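Local coordinates for hypothetical protein XCC279 (PDB 4NAV) that probably hydrolyses 3-deoxy-D-manno-octulosonate 8-phosphate to KDO and inorganic phosphate with the help of magnesium, a step of lipopolysaccharide biosynthesis, at residues Ala18-Ala23 with Ala62-Ala67; Lys57-Ala62 with Asp164-Ala169; Leu108-Val113 with Leu126-Leu131. All blocks are in the same frame, centred on the assembly; numbering follows the deposited sequence.

Contact 1. Residues Ala18-Ala23 with Ala62-Ala67; sequences ARVRLA and AGIHVA
The guanidinium of Arg21 meets the turn at Ala62 and Gly63 with its edge: the carbonyl oxygens of both lie near its plane, and Arg21 NH2 makes a weak hydrogen bond to Gly63 O at 3.0 Å. Ile64 CG1 approaches the same group obliquely, 3.5 Å from Arg21 NH2. The chain of Arg21 starts away from 62-67 and folds back through its bends at chi2 (-77°) and chi3. The His65 ring has Arg21 O obliquely beside it and meets the ring of His106.

Here two adjacent parallel strands of the Rossmann-like HAD core begin, 22-25 and 65-70. Their pairing zigzags: His65 N donates to Arg21 O, Ala23 N to His65 O in a nearly straight bond of 2.8 Å (171° at the hydrogen), and Ala67 N to Ala23 O. Leu22 and His65 share one sheet face, their side chains crossing at about a right angle with Leu22 CD1 3.9 Å from His65 CB.

On the other face Ala23 and Val66 both touch Leu59 of helix 50-61; the small methyl of Ala23 suits a place beneath that helix. Gly63, at positive phi, which glycine adopts readily, is the C-prime residue of the Schellman motif ending the helix. Directly after it, Ile64 turns its branched side chain to the strand start, where Ile64 CG2 rests 3.5 Å from Arg21 O.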
ATOM      1  N   ALA A  18      23.865 -16.562  16.141  1.00 34.76           N
ATOM      2  CA  ALA A  18      24.462 -17.880  15.891  1.00 36.14           C
ATOM      3  C   ALA A  18      23.909 -18.993  16.770  1.00 37.40           C
ATOM      4  O   ALA A  18      24.015 -20.159  16.404  1.00 41.29           O
ATOM      5  CB  ALA A  18      25.981 -17.830  16.045  1.00 34.29           C
ATOM      6  N   ARG A  19      23.373 -18.666  17.932  1.00 38.44           N
ATOM      7  CA  ARG A  19      22.887 -19.708  18.829  1.00 40.95           C
ATOM      8  C   ARG A  19      21.365 -19.775  18.910  1.00 38.46           C
ATOM      9  O   ARG A  19      20.816 -20.452  19.747  1.00 35.27           O
ATOM     10  CB  ARG A  19      23.550 -19.603  20.209  1.00 47.78           C
ATOM     11  CG  ARG A  19      23.277 -18.369  21.028  1.00 55.47           C
ATOM     12  CD  ARG A  19      24.097 -18.472  22.327  1.00 64.53           C
ATOM     13  NE  ARG A  19      24.477 -17.229  22.994  1.00 73.25           N
ATOM     14  CZ  ARG A  19      23.668 -16.302  23.524  1.00 78.05           C
ATOM     15  NH1 ARG A  19      22.339 -16.369  23.419  1.00 76.77           N
ATOM     16  NH2 ARG A  19      24.221 -15.257  24.134  1.00 82.50           N
ATOM     17  N   VAL A  20      20.702 -19.054  18.017  1.00 36.25           N
ATOM     18  CA  VAL A  20      19.268 -19.043  17.962  1.00 35.06           C
ATOM     19  C   VAL A  20      18.733 -20.376  17.466  1.00 35.48           C
ATOM     20  O   VAL A  20      19.019 -20.789  16.367  1.00 33.67           O
ATOM     21  CB  VAL A  20      18.768 -17.929  17.020  1.00 33.77           C
ATOM     22  CG1 VAL A  20      17.296 -18.127  16.655  1.00 33.06           C
ATOM     23  CG2 VAL A  20      19.007 -16.575  17.650  1.00 32.62           C
ATOM     24  N   ARG A  21      17.891 -20.997  18.283  1.00 37.16           N
ATOM     25  CA  ARG A  21      17.243 -22.258  17.957  1.00 37.11           C
ATOM     26  C   ARG A  21      15.752 -22.111  17.833  1.00 36.79           C
ATOM     27  O   ARG A  21      15.070 -22.989  17.278  1.00 36.75           O
ATOM     28  CB  ARG A  21      17.542 -23.282  19.047  1.00 38.01           C
ATOM     29  CG  ARG A  21      19.035 -23.463  19.302  1.00 38.17           C
ATOM     30  CD  ARG A  21      19.826 -24.282  18.313  1.00 38.18           C
ATOM     31  NE  ARG A  21      19.173 -24.589  17.041  1.00 39.11           N
ATOM     32  CZ  ARG A  21      19.670 -24.446  15.800  1.00 40.52           C
ATOM     33  NH1 ARG A  21      20.849 -23.890  15.528  1.00 41.67           N
ATOM     34  NH2 ARG A  21      18.938 -24.867  14.775  1.00 42.37           N
ATOM     35  N   LEU A  22      15.225 -21.033  18.387  1.00 35.88           N
ATOM     36  CA  LEU A  22      13.788 -20.783  18.296  1.00 35.85           C
ATOM     37  C   LEU A  22      13.611 -19.333  17.913  1.00 33.85           C
ATOM     38  O   LEU A  22      14.161 -18.432  18.552  1.00 31.42           O
ATOM     39  CB  LEU A  22      13.115 -21.107  19.619  1.00 37.49           C
ATOM     40  CG  LEU A  22      11.666 -20.628  19.764  1.00 39.34           C
ATOM     41  CD1 LEU A  22      10.754 -21.453  18.883  1.00 40.42           C
ATOM     42  CD2 LEU A  22      11.216 -20.716  21.204  1.00 40.21           C
ATOM     43  N   ALA A  23      12.846 -19.105  16.849  1.00 34.35           N
ATOM     44  CA  ALA A  23      12.583 -17.747  16.348  1.00 33.27           C
ATOM     45  C   ALA A  23      11.093 -17.483  16.415  1.00 34.14           C
ATOM     46  O   ALA A  23      10.313 -18.176  15.759  1.00 35.76           O
ATOM     47  CB  ALA A  23      13.077 -17.606  14.923  1.00 32.14           C
ATOM     48  N   ALA A  62      16.723 -24.773   7.973  1.00 36.96           N
ATOM     49  CA  ALA A  62      17.983 -24.809   8.683  1.00 36.92           C
ATOM     50  C   ALA A  62      17.829 -25.275  10.127  1.00 37.61           C
ATOM     51  O   ALA A  62      18.740 -25.125  10.952  1.00 37.21           O
ATOM     52  CB  ALA A  62      18.605 -23.457   8.667  1.00 34.99           C
ATOM     53  N   GLY A  63      16.716 -25.916  10.417  1.00 39.04           N
ATOM     54  CA  GLY A  63      16.595 -26.641  11.682  1.00 40.74           C
ATOM     55  C   GLY A  63      16.289 -25.766  12.858  1.00 39.01           C
ATOM     56  O   GLY A  63      16.403 -26.198  14.002  1.00 39.85           O
ATOM     57  N   ILE A  64      15.855 -24.553  12.560  1.00 37.98           N
ATOM     58  CA  ILE A  64      15.469 -23.623  13.577  1.00 36.29           C
ATOM     59  C   ILE A  64      13.975 -23.685  13.673  1.00 35.94           C
ATOM     60  O   ILE A  64      13.323 -23.565  12.669  1.00 36.17           O
ATOM     61  CB  ILE A  64      15.912 -22.202  13.199  1.00 35.50           C
ATOM     62  CG1 ILE A  64      17.424 -22.169  13.054  1.00 35.06           C
ATOM     63  CG2 ILE A  64      15.482 -21.197  14.258  1.00 34.87           C
ATOM     64  CD1 ILE A  64      17.950 -20.897  12.438  1.00 34.61           C
ATOM     65  N   HIS A  65      13.444 -23.826  14.879  1.00 36.44           N
ATOM     66  CA  HIS A  65      12.007 -23.799  15.088  1.00 38.92           C
ATOM     67  C   HIS A  65      11.420 -22.374  14.964  1.00 36.68           C
ATOM     68  O   HIS A  65      11.951 -21.420  15.514  1.00 35.33           O
ATOM     69  CB  HIS A  65      11.650 -24.405  16.437  1.00 42.16           C
ATOM     70  CG  HIS A  65      12.074 -25.840  16.575  1.00 47.65           C
ATOM     71  ND1 HIS A  65      13.144 -26.233  17.359  1.00 49.86           N
ATOM     72  CD2 HIS A  65      11.592 -26.969  16.004  1.00 50.47           C
ATOM     73  CE1 HIS A  65      13.296 -27.540  17.273  1.00 52.35           C
ATOM     74  NE2 HIS A  65      12.365 -28.012  16.460  1.00 54.07           N
ATOM     75  N   VAL A  66      10.345 -22.241  14.199  1.00 36.08           N
ATOM     76  CA  VAL A  66       9.709 -20.951  13.997  1.00 34.83           C
ATOM     77  C   VAL A  66       8.283 -20.933  14.541  1.00 35.80           C
ATOM     78  O   VAL A  66       7.515 -21.864  14.353  1.00 36.06           O
ATOM     79  CB  VAL A  66       9.695 -20.584  12.525  1.00 34.62           C
ATOM     80  CG1 VAL A  66       8.995 -19.248  12.318  1.00 33.88           C
ATOM     81  CG2 VAL A  66      11.134 -20.524  12.009  1.00 33.51           C
ATOM     82  N   ALA A  67       7.947 -19.869  15.247  1.00 36.19           N
ATOM     83  CA  ALA A  67       6.642 -19.760  15.859  1.00 38.51           C
ATOM     84  C   ALA A  67       6.080 -18.376  15.642  1.00 40.04           C
ATOM     85  O   ALA A  67       6.813 -17.392  15.697  1.00 40.87           O
ATOM     86  CB  ALA A  67       6.740 -20.037  17.335  1.00 38.99           C
TER

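Contact 2. Residues Lys57-Ala62 with Asp164-Ala169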
ATOM      1  N   LYS A  57      10.661 -20.130   5.944  1.00 35.18           N
ATOM      2  CA  LYS A  57      10.910 -21.482   5.491  1.00 37.09           C
ATOM      3  C   LYS A  57      12.395 -21.843   5.631  1.00 37.26           C
ATOM      4  O   LYS A  57      12.737 -22.954   6.018  1.00 36.40           O
ATOM      5  CB  LYS A  57      10.492 -21.627   4.033  1.00 39.93           C
ATOM      6  CG  LYS A  57       9.013 -21.832   3.848  1.00 42.57           C
ATOM      7  CD  LYS A  57       8.656 -21.888   2.372  1.00 46.53           C
ATOM      8  CE  LYS A  57       7.163 -22.131   2.197  1.00 49.71           C
ATOM      9  NZ  LYS A  57       6.668 -22.013   0.794  1.00 51.01           N
ATOM     10  N   GLN A  58      13.265 -20.882   5.352  1.00 36.35           N
ATOM     11  CA  GLN A  58      14.684 -21.153   5.342  1.00 35.88           C
ATOM     12  C   GLN A  58      15.205 -21.370   6.727  1.00 34.61           C
ATOM     13  O   GLN A  58      16.074 -22.236   6.939  1.00 34.73           O
ATOM     14  CB  GLN A  58      15.394 -20.017   4.708  1.00 36.22           C
ATOM     15  CG  GLN A  58      14.852 -19.759   3.340  1.00 38.82           C
ATOM     16  CD  GLN A  58      15.587 -20.483   2.296  1.00 42.32           C
ATOM     17  OE1 GLN A  58      15.156 -21.540   1.816  1.00 41.62           O
ATOM     18  NE2 GLN A  58      16.759 -19.946   1.949  1.00 47.45           N
ATOM     19  N   LEU A  59      14.668 -20.605   7.674  1.00 33.52           N
ATOM     20  CA  LEU A  59      14.901 -20.882   9.086  1.00 32.78           C
ATOM     21  C   LEU A  59      14.443 -22.292   9.438  1.00 33.83           C
ATOM     22  O   LEU A  59      15.193 -23.063  10.028  1.00 33.06           O
ATOM     23  CB  LEU A  59      14.180 -19.892   9.970  1.00 32.02           C
ATOM     24  CG  LEU A  59      14.737 -18.486  10.070  1.00 32.00           C
ATOM     25  CD1 LEU A  59      13.960 -17.718  11.102  1.00 31.44           C
ATOM     26  CD2 LEU A  59      16.222 -18.455  10.434  1.00 31.88           C
ATOM     27  N   GLU A  60      13.235 -22.660   9.024  1.00 34.73           N
ATOM     28  CA  GLU A  60      12.774 -23.988   9.345  1.00 37.81           C
ATOM     29  C   GLU A  60      13.732 -25.016   8.679  1.00 38.17           C
ATOM     30  O   GLU A  60      14.202 -25.943   9.322  1.00 37.66           O
ATOM     31  CB  GLU A  60      11.305 -24.196   8.970  1.00 40.25           C
ATOM     32  CG  GLU A  60      10.586 -25.289   9.781  1.00 43.53           C
ATOM     33  CD  GLU A  60      10.246 -24.903  11.234  1.00 44.22           C
ATOM     34  OE1 GLU A  60       9.907 -23.728  11.498  1.00 41.80           O
ATOM     35  OE2 GLU A  60      10.318 -25.804  12.112  1.00 48.39           O
ATOM     36  N   HIS A  61      14.042 -24.804   7.407  1.00 38.21           N
ATOM     37  CA  HIS A  61      14.915 -25.678   6.641  1.00 39.33           C
ATOM     38  C   HIS A  61      16.307 -25.802   7.249  1.00 38.59           C
ATOM     39  O   HIS A  61      16.973 -26.841   7.088  1.00 39.19           O
ATOM     40  CB  HIS A  61      15.008 -25.137   5.216  1.00 40.81           C
ATOM     41  CG  HIS A  61      15.483 -26.121   4.207  1.00 43.39           C
ATOM     42  ND1 HIS A  61      16.806 -26.242   3.849  1.00 44.21           N
ATOM     43  CD2 HIS A  61      14.800 -27.023   3.469  1.00 45.63           C
ATOM     44  CE1 HIS A  61      16.918 -27.186   2.936  1.00 46.22           C
ATOM     45  NE2 HIS A  61      15.716 -27.671   2.682  1.00 47.52           N
ATOM     46  N   ALA A  62      16.723 -24.773   7.973  1.00 36.96           N
ATOM     47  CA  ALA A  62      17.983 -24.809   8.683  1.00 36.92           C
ATOM     48  C   ALA A  62      17.829 -25.275  10.127  1.00 37.61           C
ATOM     49  O   ALA A  62      18.740 -25.125  10.952  1.00 37.21           O
ATOM     50  CB  ALA A  62      18.605 -23.457   8.667  1.00 34.99           C
ATOM     51  N   ASP A 164      17.768 -13.542   7.297  1.00 26.24           N
ATOM     52  CA  ASP A 164      19.065 -13.516   6.626  1.00 26.32           C
ATOM     53  C   ASP A 164      20.244 -13.395   7.600  1.00 25.65           C
ATOM     54  O   ASP A 164      21.238 -14.122   7.479  1.00 26.42           O
ATOM     55  CB  ASP A 164      19.105 -12.384   5.637  1.00 27.06           C
ATOM     56  CG  ASP A 164      18.142 -12.578   4.478  1.00 28.40           C
ATOM     57  OD1 ASP A 164      17.661 -13.714   4.256  1.00 29.15           O
ATOM     58  OD2 ASP A 164      17.910 -11.592   3.745  1.00 29.64           O
ATOM     59  N   VAL A 165      20.088 -12.574   8.636  1.00 24.49           N
ATOM     60  CA  VAL A 165      21.126 -12.433   9.644  1.00 24.09           C
ATOM     61  C   VAL A 165      21.407 -13.752  10.360  1.00 24.67           C
ATOM     62  O   VAL A 165      22.562 -14.210  10.462  1.00 23.88           O
ATOM     63  CB  VAL A 165      20.733 -11.376  10.680  1.00 23.97           C
ATOM     64  CG1 VAL A 165      21.567 -11.512  11.950  1.00 23.81           C
ATOM     65  CG2 VAL A 165      20.855  -9.980  10.066  1.00 23.82           C
ATOM     66  N   VAL A 166      20.321 -14.392  10.803  1.00 25.14           N
ATOM     67  CA  VAL A 166      20.429 -15.602  11.578  1.00 25.47           C
ATOM     68  C   VAL A 166      21.073 -16.700  10.740  1.00 25.64           C
ATOM     69  O   VAL A 166      22.058 -17.334  11.150  1.00 25.33           O
ATOM     70  CB  VAL A 166      19.057 -16.024  12.088  1.00 26.00           C
ATOM     71  CG1 VAL A 166      19.116 -17.409  12.734  1.00 27.13           C
ATOM     72  CG2 VAL A 166      18.579 -15.041  13.123  1.00 25.79           C
ATOM     73  N   LEU A 167      20.529 -16.897   9.548  1.00 25.85           N
ATOM     74  CA  LEU A 167      21.093 -17.848   8.612  1.00 26.23           C
ATOM     75  C   LEU A 167      22.586 -17.541   8.323  1.00 26.51           C
ATOM     76  O   LEU A 167      23.426 -18.437   8.396  1.00 25.51           O
ATOM     77  CB  LEU A 167      20.283 -17.841   7.339  1.00 27.04           C
ATOM     78  CG  LEU A 167      18.844 -18.381   7.507  1.00 28.08           C
ATOM     79  CD1 LEU A 167      18.001 -18.103   6.284  1.00 28.35           C
ATOM     80  CD2 LEU A 167      18.894 -19.884   7.765  1.00 28.95           C
ATOM     81  N   ALA A 168      22.931 -16.265   8.111  1.00 25.89           N
ATOM     82  CA  ALA A 168      24.330 -15.934   7.852  1.00 26.20           C
ATOM     83  C   ALA A 168      25.204 -16.280   9.073  1.00 26.10           C
ATOM     84  O   ALA A 168      26.280 -16.827   8.934  1.00 25.84           O
ATOM     85  CB  ALA A 168      24.470 -14.460   7.522  1.00 26.20           C
ATOM     86  N   ALA A 169      24.711 -15.973  10.275  1.00 25.79           N
ATOM     87  CA  ALA A 169      25.468 -16.217  11.476  1.00 25.60           C
ATOM     88  C   ALA A 169      25.658 -17.696  11.703  1.00 26.39           C
ATOM     89  O   ALA A 169      26.583 -18.104  12.411  1.00 27.16           O
ATOM     90  CB  ALA A 169      24.805 -15.587  12.695  1.00 25.12           C
TER
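Leu167 reaches from helix 158-169 toward the last turn of helix 50-61 and Ala62 just after it, and its two methyls divide the work: Leu167 CD1 lies 3.6 Å from Gln58 CB and Leu167 CD2 3.7 Å from Ala62 CB. With CG anti to the carbonyl carbon (chi1 -67°), the branch point of Leu167 itself comes within 3.9 Å of Leu59 CD2. These apolar contacts carry the interface, a near-parallel packing of two helices beside the Rossmann-like HAD sheet and away from the annotated sites. Leu59 CD2 also meets Val166 CG1 at 3.8 Å, the two side chains crossing at about a right angle. Leucine suits both helices, since a long, forked side chain can bridge the axes of segments 57-61 and 164-169, 10.1 Å apart at their closest, whereas Ala62 offers just a methyl and leaves room for the fork of Leu167.

The one polar side chain that takes part finds its partner elsewhere. Gln58 gives the contact its aliphatic CB, while its bent chain carries OE1 to a weak hydrogen bond with Gln54.

The two short segments run in nearly the same direction, 26° apart. Leu167 and Gln58 also touch Ile176 of helix 173-180, and Leu120 of the second subunit packs on Gln58. On the sheet side, Leu59 and Val166 reach Ile64, just ahead of strand 65-70.

Contact 3. Residues Leu108-Val113 with Leu126-Leu131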
ATOM      1  N   LEU A 108      14.969 -25.818  25.481  1.00 49.93           N
ATOM      2  CA  LEU A 108      15.809 -24.656  25.229  1.00 47.67           C
ATOM      3  C   LEU A 108      15.836 -23.680  26.391  1.00 47.08           C
ATOM      4  O   LEU A 108      14.984 -23.731  27.268  1.00 47.25           O
ATOM      5  CB  LEU A 108      15.309 -23.922  23.991  1.00 46.76           C
ATOM      6  CG  LEU A 108      15.275 -24.787  22.731  1.00 45.88           C
ATOM      7  CD1 LEU A 108      14.689 -23.997  21.585  1.00 45.04           C
ATOM      8  CD2 LEU A 108      16.662 -25.290  22.366  1.00 45.70           C
ATOM      9  N   SER A 109      16.854 -22.821  26.400  1.00 45.16           N
ATOM     10  CA  SER A 109      16.909 -21.667  27.309  1.00 45.48           C
ATOM     11  C   SER A 109      16.308 -20.455  26.630  1.00 44.77           C
ATOM     12  O   SER A 109      16.213 -20.446  25.408  1.00 45.08           O
ATOM     13  CB  SER A 109      18.346 -21.298  27.648  1.00 44.42           C
ATOM     14  OG  SER A 109      18.752 -21.933  28.830  1.00 46.55           O
ATOM     15  N   LEU A 110      15.995 -19.418  27.410  1.00 42.90           N
ATOM     16  CA  LEU A 110      15.655 -18.118  26.834  1.00 41.54           C
ATOM     17  C   LEU A 110      16.797 -17.507  26.034  1.00 40.54           C
ATOM     18  O   LEU A 110      16.556 -16.783  25.041  1.00 40.09           O
ATOM     19  CB  LEU A 110      15.246 -17.126  27.908  1.00 41.68           C
ATOM     20  CG  LEU A 110      13.875 -17.397  28.541  1.00 43.35           C
ATOM     21  CD1 LEU A 110      13.625 -16.436  29.711  1.00 43.37           C
ATOM     22  CD2 LEU A 110      12.761 -17.331  27.494  1.00 41.97           C
ATOM     23  N   ASP A 111      18.037 -17.820  26.403  1.00 39.26           N
ATOM     24  CA  ASP A 111      19.156 -17.245  25.677  1.00 39.71           C
ATOM     25  C   ASP A 111      19.315 -17.850  24.281  1.00 37.03           C
ATOM     26  O   ASP A 111      20.156 -17.410  23.518  1.00 40.48           O
ATOM     27  CB  ASP A 111      20.452 -17.277  26.495  1.00 43.08           C
ATOM     28  CG  ASP A 111      21.165 -18.615  26.449  1.00 48.17           C
ATOM     29  OD1 ASP A 111      20.530 -19.689  26.468  1.00 52.60           O
ATOM     30  OD2 ASP A 111      22.406 -18.605  26.432  1.00 56.76           O
ATOM     31  N   GLN A 112      18.509 -18.845  23.940  1.00 35.42           N
ATOM     32  CA  GLN A 112      18.542 -19.451  22.615  1.00 34.14           C
ATOM     33  C   GLN A 112      17.329 -19.034  21.775  1.00 32.71           C
ATOM     34  O   GLN A 112      17.034 -19.640  20.761  1.00 33.07           O
ATOM     35  CB  GLN A 112      18.570 -20.972  22.744  1.00 34.77           C
ATOM     36  CG  GLN A 112      19.751 -21.518  23.516  1.00 35.18           C
ATOM     37  CD  GLN A 112      19.605 -23.013  23.800  1.00 37.05           C
ATOM     38  OE1 GLN A 112      18.833 -23.420  24.687  1.00 39.37           O
ATOM     39  NE2 GLN A 112      20.368 -23.830  23.092  1.00 36.26           N
ATOM     40  N   VAL A 113      16.646 -17.981  22.193  1.00 31.57           N
ATOM     41  CA  VAL A 113      15.410 -17.561  21.575  1.00 30.36           C
ATOM     42  C   VAL A 113      15.529 -16.157  20.992  1.00 29.29           C
ATOM     43  O   VAL A 113      16.118 -15.263  21.598  1.00 29.11           O
ATOM     44  CB  VAL A 113      14.281 -17.535  22.610  1.00 31.48           C
ATOM     45  CG1 VAL A 113      12.954 -17.194  21.949  1.00 31.37           C
ATOM     46  CG2 VAL A 113      14.194 -18.866  23.329  1.00 32.23           C
ATOM     47  N   LEU A 126      10.106  -9.430  24.534  1.00 34.66           N
ATOM     48  CA  LEU A 126      11.285  -8.730  24.063  1.00 33.83           C
ATOM     49  C   LEU A 126      12.290  -8.570  25.188  1.00 35.74           C
ATOM     50  O   LEU A 126      13.511  -8.744  24.965  1.00 37.14           O
ATOM     51  CB  LEU A 126      10.923  -7.388  23.494  1.00 33.41           C
ATOM     52  CG  LEU A 126      10.247  -7.489  22.124  1.00 32.48           C
ATOM     53  CD1 LEU A 126       9.476  -6.229  21.778  1.00 32.37           C
ATOM     54  CD2 LEU A 126      11.299  -7.773  21.056  1.00 31.35           C
ATOM     55  N   LEU A 127      11.810  -8.314  26.410  1.00 36.01           N
ATOM     56  CA  LEU A 127      12.726  -8.140  27.549  1.00 35.64           C
ATOM     57  C   LEU A 127      13.248  -9.426  28.172  1.00 34.82           C
ATOM     58  O   LEU A 127      14.179  -9.384  28.968  1.00 35.47           O
ATOM     59  CB  LEU A 127      12.080  -7.290  28.638  1.00 37.12           C
ATOM     60  CG  LEU A 127      11.904  -5.820  28.274  1.00 37.70           C
ATOM     61  CD1 LEU A 127      11.334  -5.051  29.459  1.00 39.43           C
ATOM     62  CD2 LEU A 127      13.210  -5.178  27.811  1.00 37.34           C
ATOM     63  N   ALA A 128      12.675 -10.565  27.802  1.00 33.81           N
ATOM     64  CA  ALA A 128      13.065 -11.850  28.377  1.00 33.44           C
ATOM     65  C   ALA A 128      13.995 -12.703  27.470  1.00 32.30           C
ATOM     66  O   ALA A 128      14.744 -13.530  27.972  1.00 32.10           O
ATOM     67  CB  ALA A 128      11.822 -12.626  28.746  1.00 34.09           C
ATOM     68  N   VAL A 129      13.985 -12.483  26.152  1.00 31.19           N
ATOM     69  CA  VAL A 129      14.727 -13.376  25.243  1.00 29.77           C
ATOM     70  C   VAL A 129      16.200 -13.000  25.022  1.00 28.93           C
ATOM     71  O   VAL A 129      16.620 -11.884  25.278  1.00 28.26           O
ATOM     72  CB  VAL A 129      14.033 -13.520  23.887  1.00 29.39           C
ATOM     73  CG1 VAL A 129      12.647 -14.115  24.059  1.00 30.35           C
ATOM     74  CG2 VAL A 129      13.959 -12.180  23.162  1.00 29.68           C
ATOM     75  N   GLY A 130      16.966 -13.969  24.566  1.00 28.18           N
ATOM     76  CA  GLY A 130      18.340 -13.744  24.239  1.00 28.19           C
ATOM     77  C   GLY A 130      18.511 -12.721  23.114  1.00 28.34           C
ATOM     78  O   GLY A 130      19.449 -11.911  23.142  1.00 28.44           O
ATOM     79  N   LEU A 131      17.626 -12.747  22.117  1.00 27.74           N
ATOM     80  CA  LEU A 131      17.785 -11.865  20.960  1.00 26.92           C
ATOM     81  C   LEU A 131      16.464 -11.197  20.531  1.00 26.83           C
ATOM     82  O   LEU A 131      15.749 -11.698  19.665  1.00 26.61           O
ATOM     83  CB  LEU A 131      18.388 -12.628  19.790  1.00 26.42           C
ATOM     84  CG  LEU A 131      18.775 -11.765  18.582  1.00 26.21           C
ATOM     85  CD1 LEU A 131      19.555 -10.516  18.997  1.00 26.10           C
ATOM     86  CD2 LEU A 131      19.597 -12.572  17.595  1.00 26.12           C
TER
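Gly130 N and Leu131 N tie 126-131 to the 3-10 turn and to the first residue of strand 113-116, donating respectively to Leu110 O at 2.9 Å and to Val113 O at 3.0 Å. The second bond begins the parallel pairing of strands 113-116 and 131-133 at one side of the HAD core sheet.

Close by, the CA atoms of Asp111 and Gly130 come within 3.9 Å; Gly130 has no side chain, which suits a place where the two backbones lie so close. Val113 and Val129 cross at about a right angle, Val113 CG1 and Val129 CG1 3.7 Å apart. Val113 also touches Cys103, and Val129 touches Phe115. Leu110 lies beside Ala128, with Leu110 CB and CD1 each 3.6 Å from Ala128 O, and continues to Leu100 of helix 95-105.

Leu110 O accepts two N-H groups, from Val113 and from Gly130, arriving from opposite faces of its carbonyl plane. One acceptor thus links the short 3-10 turn to the neighbouring loop, so that main-chain bonding fixes the two together while the valines and Leu110 supply the apolar cover.

In the fold
Contacts 1 and 3 lie on the central parallel sheet, and contact 2 in a helix layer beside it. Contact 1 pairs strands 22-25 and 65-70; contact 2, its centre about 8 Å away, shares Ala62 and packs the end of helix 50-61, which leads into strand 65-70, against helix 158-169. Contact 3, where strands 113-116 and 131-133 begin, has its centre about 11 Å from that of contact 1; Arg21 N probably bonds to Gln112 O between them. Contacts 2 and 3 do not touch. Along the chain, contacts 1 and 2 interlock, and contact 3 is nested within the loop closed by contact 2. Contact 1 includes strand 22-25, which leads to the predicted magnesium ligand Asp26.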